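Phosphoribosylaminoimidazole carboxylase, ATPase subunit (Thermotoga maritima, PDB 3AX6) probably catalyses the ATP-dependent carboxylation of 5-aminoimidazole ribonucleotide with bicarbonate to N5-carboxyaminoimidazole ribonucleotide, a step of de novo purine synthesis. Local coordinates at residues L330-K335 with L368-E373; L323-L328 with L362-I367; I270-T275 with I297-V302; V27-P32 with S36-V41. One frame throughout, in Å; residues are numbered along the deposited sequence.

Contact 1 of 4, residues L330-K335 with L368-E373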
loop_
_atom_site.group_PDB
_atom_site.type_symbol
_atom_site.label_atom_id
_atom_site.label_comp_id
_atom_site.label_asym_id
_atom_site.label_seq_id
_atom_site.Cartn_x
_atom_site.Cartn_y
_atom_site.Cartn_z
ATOM N N LEU A 330 2.757 11.041 2.948
ATOM C CA LEU A 330 1.907 11.122 4.121
ATOM C C LEU A 330 0.945 9.957 4.310
ATOM O O LEU A 330 0.348 9.463 3.356
ATOM C CB LEU A 330 1.116 12.424 4.080
ATOM C CG LEU A 330 -0.047 12.518 5.062
ATOM C CD1 LEU A 330 0.473 12.443 6.493
ATOM C CD2 LEU A 330 -0.799 13.817 4.824
ATOM N N HIS A 331 0.794 9.530 5.558
ATOM C CA HIS A 331 -0.109 8.440 5.898
ATOM C C HIS A 331 -1.018 8.895 7.042
ATOM O O HIS A 331 -0.758 8.621 8.205
ATOM C CB HIS A 331 0.682 7.206 6.326
ATOM C CG HIS A 331 -0.116 5.944 6.295
ATOM N ND1 HIS A 331 -1.454 5.902 6.630
ATOM C CD2 HIS A 331 0.238 4.670 5.999
ATOM C CE1 HIS A 331 -1.888 4.658 6.544
ATOM N NE2 HIS A 331 -0.881 3.891 6.163
ATOM N N PHE A 332 -2.086 9.595 6.692
ATOM C CA PHE A 332 -3.048 10.112 7.661
ATOM C C PHE A 332 -4.118 9.050 7.919
ATOM O O PHE A 332 -4.788 8.609 6.987
ATOM C CB PHE A 332 -3.683 11.378 7.084
ATOM C CG PHE A 332 -4.654 12.055 7.999
ATOM C CD1 PHE A 332 -4.207 12.842 9.047
ATOM C CD2 PHE A 332 -6.022 11.940 7.782
ATOM C CE1 PHE A 332 -5.106 13.515 9.867
ATOM C CE2 PHE A 332 -6.933 12.606 8.593
ATOM C CZ PHE A 332 -6.475 13.399 9.639
ATOM N N TYR A 333 -4.266 8.623 9.172
ATOM C CA TYR A 333 -5.276 7.622 9.499
ATOM C C TYR A 333 -6.603 8.377 9.573
ATOM O O TYR A 333 -6.654 9.502 10.071
ATOM C CB TYR A 333 -4.993 6.952 10.849
ATOM C CG TYR A 333 -3.543 6.598 11.123
ATOM C CD1 TYR A 333 -2.718 6.084 10.121
ATOM C CD2 TYR A 333 -3.004 6.754 12.402
ATOM C CE1 TYR A 333 -1.385 5.735 10.385
ATOM C CE2 TYR A 333 -1.671 6.403 12.681
ATOM C CZ TYR A 333 -0.868 5.900 11.667
ATOM O OH TYR A 333 0.447 5.580 11.930
ATOM N N GLY A 334 -7.675 7.765 9.088
ATOM C CA GLY A 334 -8.959 8.439 9.110
ATOM C C GLY A 334 -9.694 8.418 10.439
ATOM O O GLY A 334 -10.762 7.816 10.547
ATOM N N LYS A 335 -9.142 9.067 11.458
ATOM C CA LYS A 335 -9.816 9.091 12.749
ATOM C C LYS A 335 -10.881 10.179 12.749
ATOM O O LYS A 335 -10.648 11.302 12.294
ATOM C CB LYS A 335 -8.801 9.275 13.887
ATOM C CG LYS A 335 -7.961 8.011 14.088
ATOM C CD LYS A 335 -7.024 8.052 15.279
ATOM C CE LYS A 335 -6.390 6.678 15.468
ATOM N NZ LYS A 335 -5.344 6.625 16.523
ATOM N N LEU A 368 4.109 19.964 9.075
ATOM C CA LEU A 368 2.900 19.153 9.071
ATOM C C LEU A 368 2.283 19.134 10.453
ATOM O O LEU A 368 2.958 18.810 11.427
ATOM C CB LEU A 368 3.219 17.717 8.653
ATOM C CG LEU A 368 2.930 17.352 7.201
ATOM C CD1 LEU A 368 3.255 15.882 6.962
ATOM C CD2 LEU A 368 1.468 17.639 6.896
ATOM N N LYS A 369 1.002 19.472 10.548
ATOM C CA LYS A 369 0.334 19.481 11.840
ATOM C C LYS A 369 -1.147 19.149 11.759
ATOM O O LYS A 369 -1.861 19.654 10.894
ATOM C CB LYS A 369 0.531 20.841 12.513
ATOM C CG LYS A 369 1.993 21.170 12.754
ATOM C CD LYS A 369 2.186 22.379 13.645
ATOM C CE LYS A 369 3.667 22.594 13.938
ATOM N NZ LYS A 369 4.303 21.360 14.494
ATOM N N VAL A 370 -1.596 18.280 12.656
ATOM C CA VAL A 370 -2.995 17.888 12.717
ATOM C C VAL A 370 -3.677 18.846 13.679
ATOM O O VAL A 370 -3.339 18.914 14.853
ATOM C CB VAL A 370 -3.157 16.457 13.236
ATOM C CG1 VAL A 370 -4.633 16.088 13.290
ATOM C CG2 VAL A 370 -2.386 15.496 12.346
ATOM N N VAL A 371 -4.640 19.587 13.153
ATOM C CA VAL A 371 -5.382 20.582 13.908
ATOM C C VAL A 371 -6.876 20.268 13.817
ATOM O O VAL A 371 -7.265 19.220 13.303
ATOM C CB VAL A 371 -5.041 21.991 13.333
ATOM C CG1 VAL A 371 -6.136 23.000 13.616
ATOM C CG2 VAL A 371 -3.730 22.466 13.934
ATOM N N SER A 372 -7.709 21.156 14.343
ATOM C CA SER A 372 -9.149 20.966 14.301
ATOM C C SER A 372 -9.744 21.853 13.221
ATOM O O SER A 372 -9.214 22.924 12.909
ATOM C CB SER A 372 -9.779 21.341 15.639
ATOM O OG SER A 372 -9.801 22.748 15.799
ATOM N N GLU A 373 -10.856 21.400 12.662
ATOM C CA GLU A 373 -11.555 22.142 11.630
ATOM C C GLU A 373 -12.450 23.172 12.326
ATOM O O GLU A 373 -13.686 22.971 12.327
ATOM C CB GLU A 373 -12.402 21.183 10.796
ATOM C CG GLU A 373 -12.851 21.729 9.458
ATOM C CD GLU A 373 -13.780 20.772 8.744
ATOM O OE1 GLU A 373 -13.476 19.557 8.728
ATOM O OE2 GLU A 373 -14.807 21.233 8.198
#
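Phe332 meets Val370 with the edge of its ring: CE1 lies 4.2 Å from CG2 of Val370, and that methyl sits near the ring plane, not over a face. On Phe332, CG stands trans to the backbone N (chi1 -177°), which carries the ring out from its strand toward 368-373. Val370 answers with the methyl beside its own backbone N. Two residues earlier in each segment, Leu330 CD1 and CD1 of Leu368, just ahead of strand 369-372, face each other more loosely at 4.4 Å, methyl against methyl. The CA atoms of Leu330 and Leu368 are 9.5 Å apart and those of Phe332 and Val370 9.3 Å; the segments run in the same sense, and no hydrogen bond joins them. Leu304 fills in beside Leu330, Leu368 and Val370, and Leu316 beside Leu330 and Phe332. The backbone of Phe332 is hydrogen-bonded to the second subunit. Alternate side chains directed at each other across this spacing are consistent with one sheet packing on another in the C-terminal region of a PurK-type enzyme: strand 328-332, outermost of the large antiparallel sheet within this chain, against the small sheet of 314-317 and 369-372.

Contact 2 of 4, residues L323-L328 with L362-I367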
loop_
_atom_site.group_PDB
_atom_site.type_symbol
_atom_site.label_atom_id
_atom_site.label_comp_id
_atom_site.label_asym_id
_atom_site.label_seq_id
_atom_site.Cartn_x
_atom_site.Cartn_y
_atom_site.Cartn_z
ATOM N N LEU A 323 4.771 18.365 1.195
ATOM C CA LEU A 323 4.867 17.530 0.005
ATOM C C LEU A 323 5.874 18.076 -0.999
ATOM O O LEU A 323 6.228 17.395 -1.959
ATOM C CB LEU A 323 3.502 17.374 -0.662
ATOM C CG LEU A 323 2.466 16.474 0.019
ATOM C CD1 LEU A 323 1.212 16.430 -0.854
ATOM C CD2 LEU A 323 3.031 15.054 0.213
ATOM N N ALA A 324 6.329 19.305 -0.773
ATOM C CA ALA A 324 7.308 19.925 -1.661
ATOM C C ALA A 324 8.669 19.295 -1.405
ATOM O O ALA A 324 9.596 19.456 -2.194
ATOM C CB ALA A 324 7.374 21.431 -1.423
ATOM N N ILE A 325 8.778 18.575 -0.293
ATOM C CA ILE A 325 10.023 17.904 0.061
ATOM C C ILE A 325 10.065 16.523 -0.602
ATOM O O ILE A 325 9.244 15.653 -0.300
ATOM C CB ILE A 325 10.149 17.739 1.599
ATOM C CG1 ILE A 325 9.990 19.100 2.278
ATOM C CG2 ILE A 325 11.501 17.126 1.951
ATOM C CD1 ILE A 325 10.137 19.066 3.796
ATOM N N GLU A 326 11.028 16.330 -1.504
ATOM C CA GLU A 326 11.176 15.067 -2.218
ATOM C C GLU A 326 11.396 13.876 -1.294
ATOM O O GLU A 326 12.248 13.908 -0.412
ATOM C CB GLU A 326 12.332 15.144 -3.219
ATOM C CG GLU A 326 12.525 13.844 -3.982
ATOM C CD GLU A 326 13.586 13.930 -5.054
ATOM O OE1 GLU A 326 14.762 14.210 -4.715
ATOM O OE2 GLU A 326 13.240 13.709 -6.239
ATOM N N GLY A 327 10.626 12.817 -1.518
ATOM C CA GLY A 327 10.746 11.627 -0.698
ATOM C C GLY A 327 9.762 11.602 0.460
ATOM O O GLY A 327 9.605 10.575 1.114
ATOM N N LEU A 328 9.103 12.728 0.717
ATOM C CA LEU A 328 8.126 12.825 1.804
ATOM C C LEU A 328 6.770 12.294 1.335
ATOM O O LEU A 328 6.266 12.703 0.293
ATOM C CB LEU A 328 7.978 14.296 2.237
ATOM C CG LEU A 328 7.072 14.870 3.355
ATOM C CD1 LEU A 328 5.738 14.144 3.439
ATOM C CD2 LEU A 328 7.785 14.828 4.686
ATOM N N LEU A 362 12.853 16.120 10.056
ATOM C CA LEU A 362 12.788 17.052 11.181
ATOM C C LEU A 362 12.313 18.426 10.740
ATOM O O LEU A 362 11.654 19.139 11.492
ATOM C CB LEU A 362 14.154 17.171 11.855
ATOM C CG LEU A 362 14.653 15.887 12.514
ATOM C CD1 LEU A 362 15.939 16.179 13.284
ATOM C CD2 LEU A 362 13.574 15.343 13.453
ATOM N N ARG A 363 12.657 18.786 9.512
ATOM C CA ARG A 363 12.264 20.064 8.946
ATOM C C ARG A 363 10.755 20.067 8.694
ATOM O O ARG A 363 10.079 21.080 8.901
ATOM C CB ARG A 363 13.026 20.291 7.641
ATOM C CG ARG A 363 12.785 21.631 6.980
ATOM C CD ARG A 363 13.842 21.872 5.920
ATOM N NE ARG A 363 13.809 20.844 4.890
ATOM C CZ ARG A 363 14.766 20.664 3.987
ATOM N NH1 ARG A 363 15.838 21.447 3.992
ATOM N NH2 ARG A 363 14.656 19.703 3.079
ATOM N N ALA A 364 10.234 18.924 8.255
ATOM C CA ALA A 364 8.810 18.783 7.975
ATOM C C ALA A 364 8.003 18.533 9.253
ATOM O O ALA A 364 6.802 18.793 9.300
ATOM C CB ALA A 364 8.588 17.645 6.988
ATOM N N LYS A 365 8.668 18.017 10.283
ATOM C CA LYS A 365 8.009 17.736 11.555
ATOM C C LYS A 365 7.427 19.014 12.161
ATOM O O LYS A 365 6.525 18.957 12.996
ATOM C CB LYS A 365 9.010 17.102 12.531
ATOM C CG LYS A 365 8.477 16.880 13.945
ATOM C CD LYS A 365 9.491 16.124 14.798
ATOM C CE LYS A 365 9.079 16.087 16.265
ATOM N NZ LYS A 365 7.717 15.517 16.466
ATOM N N LYS A 366 7.944 20.161 11.729
ATOM C CA LYS A 366 7.482 21.456 12.224
ATOM C C LYS A 366 6.444 22.070 11.301
ATOM O O LYS A 366 5.750 23.009 11.683
ATOM C CB LYS A 366 8.661 22.418 12.353
ATOM C CG LYS A 366 9.735 21.945 13.319
ATOM C CD LYS A 366 10.943 22.864 13.300
ATOM C CE LYS A 366 12.016 22.367 14.254
ATOM N NZ LYS A 366 13.257 23.183 14.157
ATOM N N ILE A 367 6.342 21.529 10.089
ATOM C CA ILE A 367 5.411 22.022 9.078
ATOM C C ILE A 367 4.064 21.294 9.061
ATOM O O ILE A 367 3.008 21.926 9.012
ATOM C CB ILE A 367 6.061 21.922 7.679
ATOM C CG1 ILE A 367 7.313 22.800 7.641
ATOM C CG2 ILE A 367 5.072 22.320 6.595
ATOM C CD1 ILE A 367 8.074 22.733 6.330
#
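Ile325 gives up the most surface here, 64 Å², because its side chain reaches toward Ala364 of helix 354-364. CG1 lies opposite the carbonyl carbon (chi1 -54°) and the chain then runs on fully extended (chi2 -178°), which delivers CD1 to the CB of Ala364 at 3.8 Å. Ala364, with 42 Å² covered, is met from two directions by the loop, since CD2 of Leu328 also touches its CB, at 3.7 Å. A single methyl group thus receives two branched side chains, and both come from the two ends of one type II beta turn running from Ile325 to Leu328. That turn is closed by Leu328 N on Ile325 O at 3.1 Å, and Gly327 takes its positive phi of 94°. The third contributor is Arg363, with 31 Å² covered. Ile325 CD1 approaches its guanidinium at the edge, near the plane, 4.2 Å from NE, so Ile325 flanks the group and does not lie over its face. Its charge is paired one helical turn back, where NH1 forms a salt bridge with Glu359. Phe347 of strand 343-350 lies beside both Leu328 and Ala364 and continues the apolar layer. With no hydrogen bond crossing between the segments, cohesion comes from methyl packing: the inner part at Ala364 is apolar, while the exposed arginine borders it at the outer side with its charge answered within its own helix.

Contact 3 of 4, residues I270-T275 with I297-V302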
loop_
_atom_site.group_PDB
_atom_site.type_symbol
_atom_site.label_atom_id
_atom_site.label_comp_id
_atom_site.label_asym_id
_atom_site.label_seq_id
_atom_site.Cartn_x
_atom_site.Cartn_y
_atom_site.Cartn_z
ATOM N N ILE A 270 6.731 -0.214 5.173
ATOM C CA ILE A 270 5.719 0.016 4.141
ATOM C C ILE A 270 6.279 0.809 2.971
ATOM O O ILE A 270 5.926 0.561 1.816
ATOM C CB ILE A 270 4.506 0.791 4.708
ATOM C CG1 ILE A 270 3.816 -0.044 5.786
ATOM C CG2 ILE A 270 3.523 1.129 3.592
ATOM C CD1 ILE A 270 2.784 0.725 6.589
ATOM N N GLU A 271 7.172 1.744 3.281
ATOM C CA GLU A 271 7.768 2.605 2.269
ATOM C C GLU A 271 9.171 2.216 1.815
ATOM O O GLU A 271 9.555 2.542 0.698
ATOM C CB GLU A 271 7.855 4.048 2.779
ATOM C CG GLU A 271 6.664 4.570 3.574
ATOM C CD GLU A 271 5.403 4.715 2.745
ATOM O OE1 GLU A 271 5.507 4.939 1.516
ATOM O OE2 GLU A 271 4.302 4.620 3.334
ATOM N N ALA A 272 9.936 1.534 2.665
ATOM C CA ALA A 272 11.324 1.216 2.323
ATOM C C ALA A 272 11.760 -0.233 2.197
ATOM O O ALA A 272 12.935 -0.506 1.932
ATOM C CB ALA A 272 12.238 1.919 3.307
ATOM N N CYS A 273 10.843 -1.164 2.401
ATOM C CA CYS A 273 11.192 -2.569 2.306
ATOM C C CYS A 273 10.331 -3.255 1.264
ATOM O O CYS A 273 9.260 -2.766 0.909
ATOM C CB CYS A 273 11.029 -3.256 3.666
ATOM S SG CYS A 273 12.283 -2.790 4.896
ATOM N N VAL A 274 10.818 -4.381 0.762
ATOM C CA VAL A 274 10.093 -5.127 -0.246
ATOM C C VAL A 274 8.706 -5.515 0.274
ATOM O O VAL A 274 7.698 -5.189 -0.356
ATOM C CB VAL A 274 10.899 -6.370 -0.675
ATOM C CG1 VAL A 274 10.097 -7.202 -1.677
ATOM C CG2 VAL A 274 12.224 -5.927 -1.293
ATOM N N THR A 275 8.651 -6.197 1.418
ATOM C CA THR A 275 7.366 -6.585 1.993
ATOM C C THR A 275 7.126 -5.918 3.346
ATOM O O THR A 275 7.953 -5.991 4.262
ATOM C CB THR A 275 7.213 -8.141 2.119
ATOM O OG1 THR A 275 6.992 -8.504 3.482
ATOM C CG2 THR A 275 8.413 -8.849 1.597
ATOM N N ILE A 297 15.618 1.497 0.383
ATOM C CA ILE A 297 16.139 2.846 0.550
ATOM C C ILE A 297 15.952 3.275 1.992
ATOM O O ILE A 297 14.951 2.931 2.607
ATOM C CB ILE A 297 15.364 3.841 -0.364
ATOM C CG1 ILE A 297 15.928 5.252 -0.230
ATOM C CG2 ILE A 297 13.885 3.863 0.027
ATOM C CD1 ILE A 297 15.401 6.200 -1.295
ATOM N N PRO A 298 16.924 4.018 2.554
ATOM C CA PRO A 298 16.863 4.508 3.937
ATOM C C PRO A 298 15.588 5.314 4.166
ATOM O O PRO A 298 15.054 5.912 3.238
ATOM C CB PRO A 298 18.116 5.368 4.047
ATOM C CG PRO A 298 19.088 4.616 3.179
ATOM C CD PRO A 298 18.242 4.304 1.960
ATOM N N ALA A 299 15.111 5.345 5.404
ATOM C CA ALA A 299 13.885 6.064 5.706
ATOM C C ALA A 299 13.775 6.579 7.131
ATOM O O ALA A 299 14.325 6.011 8.072
ATOM C CB ALA A 299 12.685 5.169 5.397
ATOM N N VAL A 300 13.037 7.668 7.275
ATOM C CA VAL A 300 12.795 8.269 8.573
ATOM C C VAL A 300 11.285 8.443 8.686
ATOM O O VAL A 300 10.659 9.064 7.830
ATOM C CB VAL A 300 13.503 9.636 8.697
ATOM C CG1 VAL A 300 13.173 10.280 10.044
ATOM C CG2 VAL A 300 15.014 9.440 8.563
HETATM N N MSE A 301 10.701 7.846 9.719
HETATM C CA MSE A 301 9.262 7.948 9.938
HETATM C C MSE A 301 9.010 8.800 11.167
HETATM O O MSE A 301 9.701 8.662 12.184
HETATM C CB MSE A 301 8.636 6.570 10.148
HETATM C CG MSE A 301 7.136 6.633 10.399
HETATM SE SE MSE A 301 6.568 5.600 11.939
HETATM C CE MSE A 301 7.030 6.847 13.337
ATOM N N VAL A 302 8.021 9.682 11.062
ATOM C CA VAL A 302 7.647 10.573 12.156
ATOM C C VAL A 302 6.146 10.476 12.402
ATOM O O VAL A 302 5.348 10.525 11.461
ATOM C CB VAL A 302 7.994 12.061 11.834
ATOM C CG1 VAL A 302 7.458 12.971 12.925
ATOM C CG2 VAL A 302 9.490 12.241 11.701
#
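Ala272, in the last turn of helix 268-272, and Ile297, just ahead of strand 299-305, bring their CA atoms within 5.4 Å, the nearest pair of CA atoms across the two segments. The setting is the junction between the ATP-grasp region and the C-terminal region of a PurK-type enzyme, where the chain returns to the large antiparallel sheet. Past Ala272 the helix ends: Cys273 is the first residue to leave helical backbone angles, with a psi of 158°. The chain that follows is drawn along the stretch leading to Ile297, for backbone hydrogen bonds join Ala272 with Leu296, Val274 with Glu294 and Thr275 with Ser292. Between the two segments themselves no hydrogen bond forms, and the CB of Ala272 does the touching. It points at 297-302 and lies 3.9 Å from Ala299 CB, methyl to methyl, at the start of the strand. The backbone of Ile297 also lies close, its carbonyl O against the same methyl, though the modelled approach is doubtfully short. The touch of Ile297 CG2 is looser. With CG1 trans to the backbone N (chi1 -178°), CG2 is left between N and the carbonyl carbon, while the longer branch leads away. Val350 of the adjoining strand lies against Ile297, as does Leu296 of the second subunit, so this packing is continuous with the dimer interface. The CG2 methyl of Ile297 stands 4.2 Å from CB of Ala272.

Contact 4 of 4, residues V27-P32 with S36-V41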
loop_
_atom_site.group_PDB
_atom_site.type_symbol
_atom_site.label_atom_id
_atom_site.label_comp_id
_atom_site.label_asym_id
_atom_site.label_seq_id
_atom_site.Cartn_x
_atom_site.Cartn_y
_atom_site.Cartn_z
ATOM N N VAL A 27 -11.933 -11.278 5.824
ATOM C CA VAL A 27 -11.658 -10.817 7.181
ATOM C C VAL A 27 -12.855 -10.354 7.988
ATOM O O VAL A 27 -13.692 -9.581 7.521
ATOM C CB VAL A 27 -10.630 -9.672 7.199
ATOM C CG1 VAL A 27 -11.111 -8.531 6.329
ATOM C CG2 VAL A 27 -10.429 -9.180 8.629
ATOM N N ILE A 28 -12.915 -10.842 9.217
ATOM C CA ILE A 28 -13.967 -10.486 10.145
ATOM C C ILE A 28 -13.264 -9.810 11.328
ATOM O O ILE A 28 -12.381 -10.400 11.960
ATOM C CB ILE A 28 -14.780 -11.758 10.569
ATOM C CG1 ILE A 28 -15.309 -11.619 11.997
ATOM C CG2 ILE A 28 -13.933 -13.004 10.412
ATOM C CD1 ILE A 28 -16.373 -10.561 12.161
ATOM N N VAL A 29 -13.640 -8.554 11.587
ATOM C CA VAL A 29 -13.066 -7.742 12.666
ATOM C C VAL A 29 -13.954 -7.659 13.923
ATOM O O VAL A 29 -15.174 -7.542 13.832
ATOM C CB VAL A 29 -12.779 -6.284 12.165
ATOM C CG1 VAL A 29 -12.484 -5.364 13.336
ATOM C CG2 VAL A 29 -11.613 -6.276 11.189
ATOM N N LEU A 30 -13.323 -7.728 15.091
ATOM C CA LEU A 30 -14.035 -7.629 16.358
ATOM C C LEU A 30 -13.509 -6.398 17.081
ATOM O O LEU A 30 -12.316 -6.303 17.375
ATOM C CB LEU A 30 -13.821 -8.879 17.216
ATOM C CG LEU A 30 -14.514 -8.891 18.590
ATOM C CD1 LEU A 30 -14.611 -10.325 19.094
ATOM C CD2 LEU A 30 -13.744 -8.015 19.602
ATOM N N ASP A 31 -14.408 -5.456 17.356
ATOM C CA ASP A 31 -14.054 -4.210 18.023
ATOM C C ASP A 31 -15.313 -3.640 18.697
ATOM O O ASP A 31 -16.411 -3.722 18.136
ATOM C CB ASP A 31 -13.508 -3.226 16.987
ATOM C CG ASP A 31 -12.752 -2.076 17.614
ATOM O OD1 ASP A 31 -11.554 -2.254 17.942
ATOM O OD2 ASP A 31 -13.362 -0.997 17.789
ATOM N N PRO A 32 -15.174 -3.061 19.903
ATOM C CA PRO A 32 -16.316 -2.495 20.631
ATOM C C PRO A 32 -16.911 -1.211 20.063
ATOM O O PRO A 32 -17.936 -0.728 20.544
ATOM C CB PRO A 32 -15.768 -2.312 22.043
ATOM C CG PRO A 32 -14.346 -2.006 21.800
ATOM C CD PRO A 32 -13.957 -3.005 20.730
ATOM N N SER A 36 -15.656 0.705 13.122
ATOM C CA SER A 36 -14.293 0.987 13.540
ATOM C C SER A 36 -13.462 1.141 12.273
ATOM O O SER A 36 -13.886 0.734 11.196
ATOM C CB SER A 36 -13.744 -0.166 14.383
ATOM O OG SER A 36 -13.817 -1.395 13.678
ATOM N N PRO A 37 -12.272 1.742 12.385
ATOM C CA PRO A 37 -11.405 1.932 11.220
ATOM C C PRO A 37 -11.184 0.637 10.427
ATOM O O PRO A 37 -11.223 0.636 9.198
ATOM C CB PRO A 37 -10.117 2.462 11.844
ATOM C CG PRO A 37 -10.629 3.256 13.013
ATOM C CD PRO A 37 -11.674 2.341 13.593
ATOM N N ALA A 38 -10.965 -0.463 11.140
ATOM C CA ALA A 38 -10.725 -1.749 10.499
ATOM C C ALA A 38 -12.006 -2.379 9.987
ATOM O O ALA A 38 -12.040 -2.913 8.879
ATOM C CB ALA A 38 -10.034 -2.695 11.471
ATOM N N GLY A 39 -13.057 -2.321 10.797
ATOM C CA GLY A 39 -14.329 -2.893 10.393
ATOM C C GLY A 39 -14.870 -2.284 9.110
ATOM O O GLY A 39 -15.503 -2.969 8.306
ATOM N N GLN A 40 -14.622 -0.994 8.912
ATOM C CA GLN A 40 -15.093 -0.312 7.715
ATOM C C GLN A 40 -14.545 -0.883 6.398
ATOM O O GLN A 40 -15.221 -0.829 5.368
ATOM C CB GLN A 40 -14.749 1.169 7.795
ATOM C CG GLN A 40 -15.567 1.932 8.807
ATOM C CD GLN A 40 -15.282 3.414 8.758
ATOM O OE1 GLN A 40 -14.163 3.853 9.034
ATOM N NE2 GLN A 40 -16.291 4.197 8.397
ATOM N N VAL A 41 -13.329 -1.423 6.432
ATOM C CA VAL A 41 -12.722 -1.980 5.229
ATOM C C VAL A 41 -12.633 -3.507 5.255
ATOM O O VAL A 41 -12.064 -4.128 4.350
ATOM C CB VAL A 41 -11.319 -1.371 4.988
ATOM C CG1 VAL A 41 -11.451 0.137 4.806
ATOM C CG2 VAL A 41 -10.385 -1.685 6.157
#
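The first torsions of Val29 and Ser36 set which atoms meet the short, weakly bonded helix at about 37-41. In Val29, CG1 is trans to the backbone N (chi1 167°) and CG2 sits beside that N, so the two methyls spread over the start of the helix: CG2 lies 3.9 Å from Ala38 CB, while CG1 is 4.0 Å from Gly39 N. In Ser36 a chi1 of 56° tucks OG between its own N and carbonyl carbon, turned toward the helix it precedes. There it accepts from Gly39 N at 3.1 Å, with 150° at the hydrogen, which makes Ser36 the N-cap. The same hydroxyl is hydrogen-bonded to Gln45 OE1, so two partners fix its rotation. Asp31 comes alongside the serine without bonding to it: its OD2 is 3.5 Å from Ser36 CB, and its CB is 3.8 Å from Ser36 OG. The buried carboxylate is instead held by backbone N-H groups, OD1 by Gly9 and OD2 by Thr33. Gly9 belongs to the glycine-rich turn after strand 3-7, consistent with a Rossmann-type strand-turn-helix, so Asp31 ties strand 26-31 to the turn after strand 3-7. The whole is a beta-alpha-beta unit in the preATP-grasp region. Strand 26-31 lies between 3-7 and 44-47 in the parallel sheet, the short helix connects it to 44-47, and helix 11-22 adds Thr17 against Val29 and Leu18 against Val41; Val41 also packs on Val41 of the second subunit.

How the contacts relate
From the N terminus, contact 4 comes first and closes a very short loop, three residues between its segments, within the beta-alpha-beta unit of the parallel sheet. Contact 3 follows in series far along the chain, joining helix 268-272 to the entry of strand 299-305 across 21 residues. Contacts 2 and 1 then cross: 323-328 and 330-335 are followed by their partners 362-367 and 368-373 in the same order, so the segments alternate along the chain. Contact 2 ties helix 354-364 to the turn before strand 328-332, and contact 1 ties strand 369-372 to strand 328-332. Contacts 2 and 3 touch directly, Lys365 CG lying 4.2 Å from Val302 CG1. All four reach the second subunit.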